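Cysteine protease-like virA (Shigella flexneri, PDB 3EB8) is a secreted virulence effector required for entry into epithelial cells and for bacterial spread, although its reported action as an alpha-tubulin protease is disputed. Local coordinates at residues T312-Y325 and E345-D357. Residues are numbered along the deposited sequence; the frame is centred on the assembly and turned at random.
Sequences TCNGVGINKIETSY and ESRQVSFAIISPD
I321 lies alongside F351, its CG1 4.0 Å from the F351 ring centroid. That direction is 24° off the ring normal, so this is a CH-pi contact over one face, displaced toward the rim. CD1 and CG2 of I321 also touch the ring's outer carbons, while its CG2 approaches V349 CG1 at 4.4 Å. I254 of helix 245-265, within the region assigned to tubulin binding, touches F351 on this same side of the sheet.

E322 and S350 meet on the reverse side. Starting at E322 CB, the first neighbour is S350 OG at 3.5 Å. E322 CG, turned trans to the backbone N (chi1 166°), stays 4.0 Å from S350 OG, CD keeps that hydroxyl as its nearest partner across the contact, and the extended chain then carries OE1 past S350 OG at 3.9 Å. The other carboxylate oxygen, OE2, is hydrogen-bonded to S303. S350 OG points across at the flank of the E322 chain and is itself hydrogen-bonded to T121 and Q86.

The strands 315-325 and 348-356 run antiparallel at 165°. I318/I354, K320/A352, E322/S350 and S324/Q348 are hydrogen-bonded pairs, each with two backbone bonds; the one from K320 N to A352 O is weak. They join inside a mixed sheet: 315-325 bonds on its other edge to strand 300-312, and 348-356 pairs with strands 94-97 and 121-123.

At the C-terminal end of 348-356, N314 ND2 donates a hydrogen bond to P356 O (3.0 Å), with that oxygen almost exactly in the amide plane of N314. P356 O also accepts from S355 OG at 2.7 Å, giving it two donors. The proline ring packs by CG against V316 O, 3.3 Å away. At the turn, T312 OG1 accepts from N314 N, forming an ST turn.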
# COMPACT_ATOMS: atom_id res chain seq x y z
N THR A 312 1.32 -12.65 16.28
CA THR A 312 2.68 -12.53 16.77
C THR A 312 2.71 -13.06 18.19
O THR A 312 1.68 -13.49 18.72
CB THR A 312 3.14 -11.06 16.81
OG1 THR A 312 2.39 -10.35 17.82
CG2 THR A 312 2.95 -10.38 15.44
N CYS A 313 3.88 -13.01 18.81
CA CYS A 313 4.01 -13.47 20.19
C CYS A 313 3.35 -12.52 21.19
O CYS A 313 3.33 -12.79 22.39
CB CYS A 313 5.49 -13.61 20.54
SG CYS A 313 6.30 -12.05 20.38
N ASN A 314 2.80 -11.41 20.71
CA ASN A 314 2.09 -10.45 21.57
C ASN A 314 0.59 -10.38 21.33
O ASN A 314 -0.15 -9.81 22.13
CB ASN A 314 2.68 -9.05 21.41
CG ASN A 314 4.09 -8.95 21.95
OD1 ASN A 314 4.56 -9.84 22.67
ND2 ASN A 314 4.78 -7.86 21.61
N GLY A 315 0.12 -10.93 20.22
CA GLY A 315 -1.29 -10.87 19.92
C GLY A 315 -1.59 -10.77 18.44
O GLY A 315 -0.80 -11.22 17.61
N VAL A 316 -2.72 -10.17 18.11
CA VAL A 316 -3.16 -10.06 16.73
C VAL A 316 -2.50 -8.87 16.04
O VAL A 316 -2.84 -7.70 16.31
CB VAL A 316 -4.69 -9.94 16.63
CG1 VAL A 316 -5.14 -10.05 15.17
CG2 VAL A 316 -5.36 -11.00 17.48
N GLY A 317 -1.56 -9.16 15.15
CA GLY A 317 -0.87 -8.14 14.39
C GLY A 317 -1.30 -8.15 12.94
O GLY A 317 -2.30 -8.78 12.59
N ILE A 318 -0.55 -7.47 12.10
CA ILE A 318 -0.85 -7.36 10.68
C ILE A 318 0.40 -7.58 9.83
O ILE A 318 1.49 -7.16 10.20
CB ILE A 318 -1.45 -5.98 10.32
CG1 ILE A 318 -2.90 -5.87 10.78
CG2 ILE A 318 -1.36 -5.72 8.83
CD1 ILE A 318 -3.41 -4.43 10.88
N ASN A 319 0.24 -8.26 8.70
CA ASN A 319 1.29 -8.33 7.70
C ASN A 319 0.92 -7.39 6.56
O ASN A 319 0.08 -7.72 5.73
CB ASN A 319 1.46 -9.76 7.22
CG ASN A 319 2.45 -9.89 6.05
OD1 ASN A 319 3.33 -9.05 5.86
ND2 ASN A 319 2.29 -10.96 5.27
N LYS A 320 1.53 -6.21 6.55
CA LYS A 320 1.31 -5.28 5.46
C LYS A 320 2.04 -5.75 4.20
O LYS A 320 3.26 -5.89 4.18
CB LYS A 320 1.75 -3.89 5.85
CG LYS A 320 1.49 -2.83 4.80
CD LYS A 320 2.00 -1.52 5.32
CE LYS A 320 1.83 -0.39 4.35
NZ LYS A 320 2.09 0.90 5.08
N ILE A 321 1.28 -5.99 3.14
CA ILE A 321 1.86 -6.31 1.86
C ILE A 321 1.44 -5.21 0.94
O ILE A 321 0.25 -5.04 0.68
CB ILE A 321 1.32 -7.65 1.32
CG1 ILE A 321 1.58 -8.77 2.31
CG2 ILE A 321 1.91 -7.97 -0.03
CD1 ILE A 321 1.07 -10.10 1.84
N GLU A 322 2.40 -4.43 0.46
CA GLU A 322 2.10 -3.33 -0.42
C GLU A 322 2.62 -3.56 -1.84
O GLU A 322 3.76 -4.01 -2.03
CB GLU A 322 2.69 -2.04 0.14
CG GLU A 322 2.74 -0.88 -0.83
CD GLU A 322 3.28 0.37 -0.17
OE1 GLU A 322 3.76 0.26 0.97
OE2 GLU A 322 3.22 1.45 -0.77
N THR A 323 1.79 -3.27 -2.83
CA THR A 323 2.21 -3.28 -4.22
C THR A 323 1.99 -1.90 -4.82
O THR A 323 0.91 -1.33 -4.69
CB THR A 323 1.41 -4.26 -5.04
OG1 THR A 323 1.28 -5.49 -4.33
CG2 THR A 323 2.09 -4.49 -6.40
N SER A 324 3.03 -1.39 -5.47
CA SER A 324 2.96 -0.12 -6.17
C SER A 324 3.32 -0.31 -7.66
O SER A 324 4.16 -1.14 -8.01
CB SER A 324 3.94 0.85 -5.55
OG SER A 324 5.25 0.39 -5.80
N TYR A 325 2.70 0.52 -8.50
CA TYR A 325 2.88 0.47 -9.93
C TYR A 325 2.30 1.70 -10.62
O TYR A 325 1.52 2.47 -10.03
CB TYR A 325 2.22 -0.77 -10.50
CG TYR A 325 0.80 -0.93 -10.06
CD1 TYR A 325 -0.25 -0.45 -10.81
CD2 TYR A 325 0.50 -1.57 -8.88
CE1 TYR A 325 -1.55 -0.61 -10.40
CE2 TYR A 325 -0.79 -1.73 -8.44
CZ TYR A 325 -1.82 -1.26 -9.20
OH TYR A 325 -3.11 -1.45 -8.75
N GLU A 345 6.69 -7.56 -13.65
CA GLU A 345 7.94 -6.83 -13.69
C GLU A 345 7.81 -5.35 -13.35
O GLU A 345 8.75 -4.73 -12.88
CB GLU A 345 8.62 -6.98 -15.06
CG GLU A 345 7.64 -7.01 -16.23
CD GLU A 345 8.24 -7.60 -17.50
OE1 GLU A 345 9.16 -6.97 -18.07
OE2 GLU A 345 7.78 -8.68 -17.94
N SER A 346 6.65 -4.76 -13.60
CA SER A 346 6.48 -3.35 -13.25
C SER A 346 5.80 -3.09 -11.91
O SER A 346 5.56 -1.93 -11.54
CB SER A 346 5.80 -2.57 -14.38
OG SER A 346 4.93 -3.41 -15.11
N ARG A 347 5.50 -4.15 -11.17
CA ARG A 347 4.95 -3.98 -9.83
C ARG A 347 6.06 -4.15 -8.82
O ARG A 347 6.87 -5.07 -8.92
CB ARG A 347 3.86 -5.00 -9.50
CG ARG A 347 2.73 -5.09 -10.47
CD ARG A 347 1.89 -6.28 -10.14
NE ARG A 347 1.33 -6.83 -11.35
CZ ARG A 347 0.87 -8.07 -11.46
NH1 ARG A 347 0.89 -8.90 -10.43
NH2 ARG A 347 0.38 -8.47 -12.63
N GLN A 348 6.11 -3.25 -7.84
CA GLN A 348 7.02 -3.44 -6.73
C GLN A 348 6.27 -3.87 -5.48
O GLN A 348 5.25 -3.28 -5.10
CB GLN A 348 7.81 -2.18 -6.45
CG GLN A 348 8.91 -2.39 -5.45
CD GLN A 348 9.69 -1.12 -5.24
OE1 GLN A 348 9.23 -0.20 -4.54
NE2 GLN A 348 10.88 -1.03 -5.86
N VAL A 349 6.79 -4.91 -4.86
CA VAL A 349 6.13 -5.55 -3.73
C VAL A 349 7.01 -5.41 -2.50
O VAL A 349 8.23 -5.57 -2.57
CB VAL A 349 5.84 -7.04 -4.05
CG1 VAL A 349 5.36 -7.78 -2.81
CG2 VAL A 349 4.80 -7.12 -5.16
N SER A 350 6.38 -5.06 -1.38
CA SER A 350 7.10 -4.85 -0.13
C SER A 350 6.29 -5.40 1.04
O SER A 350 5.08 -5.51 0.94
CB SER A 350 7.37 -3.38 0.08
OG SER A 350 6.14 -2.68 0.17
N PHE A 351 6.97 -5.74 2.14
CA PHE A 351 6.34 -6.35 3.30
C PHE A 351 6.68 -5.63 4.60
O PHE A 351 7.75 -5.07 4.74
CB PHE A 351 6.83 -7.79 3.48
CG PHE A 351 6.11 -8.78 2.64
CD1 PHE A 351 6.22 -8.74 1.26
CD2 PHE A 351 5.36 -9.79 3.23
CE1 PHE A 351 5.57 -9.67 0.47
CE2 PHE A 351 4.72 -10.74 2.45
CZ PHE A 351 4.82 -10.68 1.07
N ALA A 352 5.77 -5.70 5.56
CA ALA A 352 6.12 -5.39 6.93
C ALA A 352 5.21 -6.17 7.88
O ALA A 352 4.07 -6.49 7.55
CB ALA A 352 6.03 -3.87 7.21
N ILE A 353 5.74 -6.47 9.05
CA ILE A 353 4.94 -6.99 10.13
C ILE A 353 4.72 -5.91 11.18
O ILE A 353 5.66 -5.20 11.58
CB ILE A 353 5.56 -8.26 10.74
CG1 ILE A 353 5.44 -9.43 9.76
CG2 ILE A 353 4.83 -8.66 12.02
CD1 ILE A 353 6.14 -10.68 10.22
N ILE A 354 3.47 -5.76 11.60
CA ILE A 354 3.08 -4.82 12.63
C ILE A 354 2.54 -5.63 13.81
O ILE A 354 1.60 -6.41 13.66
CB ILE A 354 2.04 -3.81 12.12
CG1 ILE A 354 2.64 -2.92 11.01
CG2 ILE A 354 1.51 -2.96 13.25
CD1 ILE A 354 2.67 -3.56 9.64
N SER A 355 3.17 -5.47 14.97
CA SER A 355 2.83 -6.26 16.14
C SER A 355 2.26 -5.39 17.26
O SER A 355 2.73 -4.26 17.48
CB SER A 355 4.07 -6.99 16.66
OG SER A 355 3.79 -7.65 17.88
N PRO A 356 1.24 -5.92 17.98
CA PRO A 356 0.82 -5.29 19.23
C PRO A 356 2.02 -5.36 20.16
O PRO A 356 2.86 -6.25 19.99
CB PRO A 356 -0.26 -6.24 19.77
CG PRO A 356 -0.62 -7.14 18.65
CD PRO A 356 0.57 -7.21 17.75
N ASP A 357 2.13 -4.43 21.10
CA ASP A 357 3.23 -4.51 22.06
C ASP A 357 2.88 -5.55 23.11
O ASP A 357 1.82 -6.15 23.00
CB ASP A 357 3.52 -3.16 22.71
CG ASP A 357 4.90 -3.11 23.29
OD1 ASP A 357 5.43 -4.19 23.61
OD2 ASP A 357 5.48 -2.01 23.40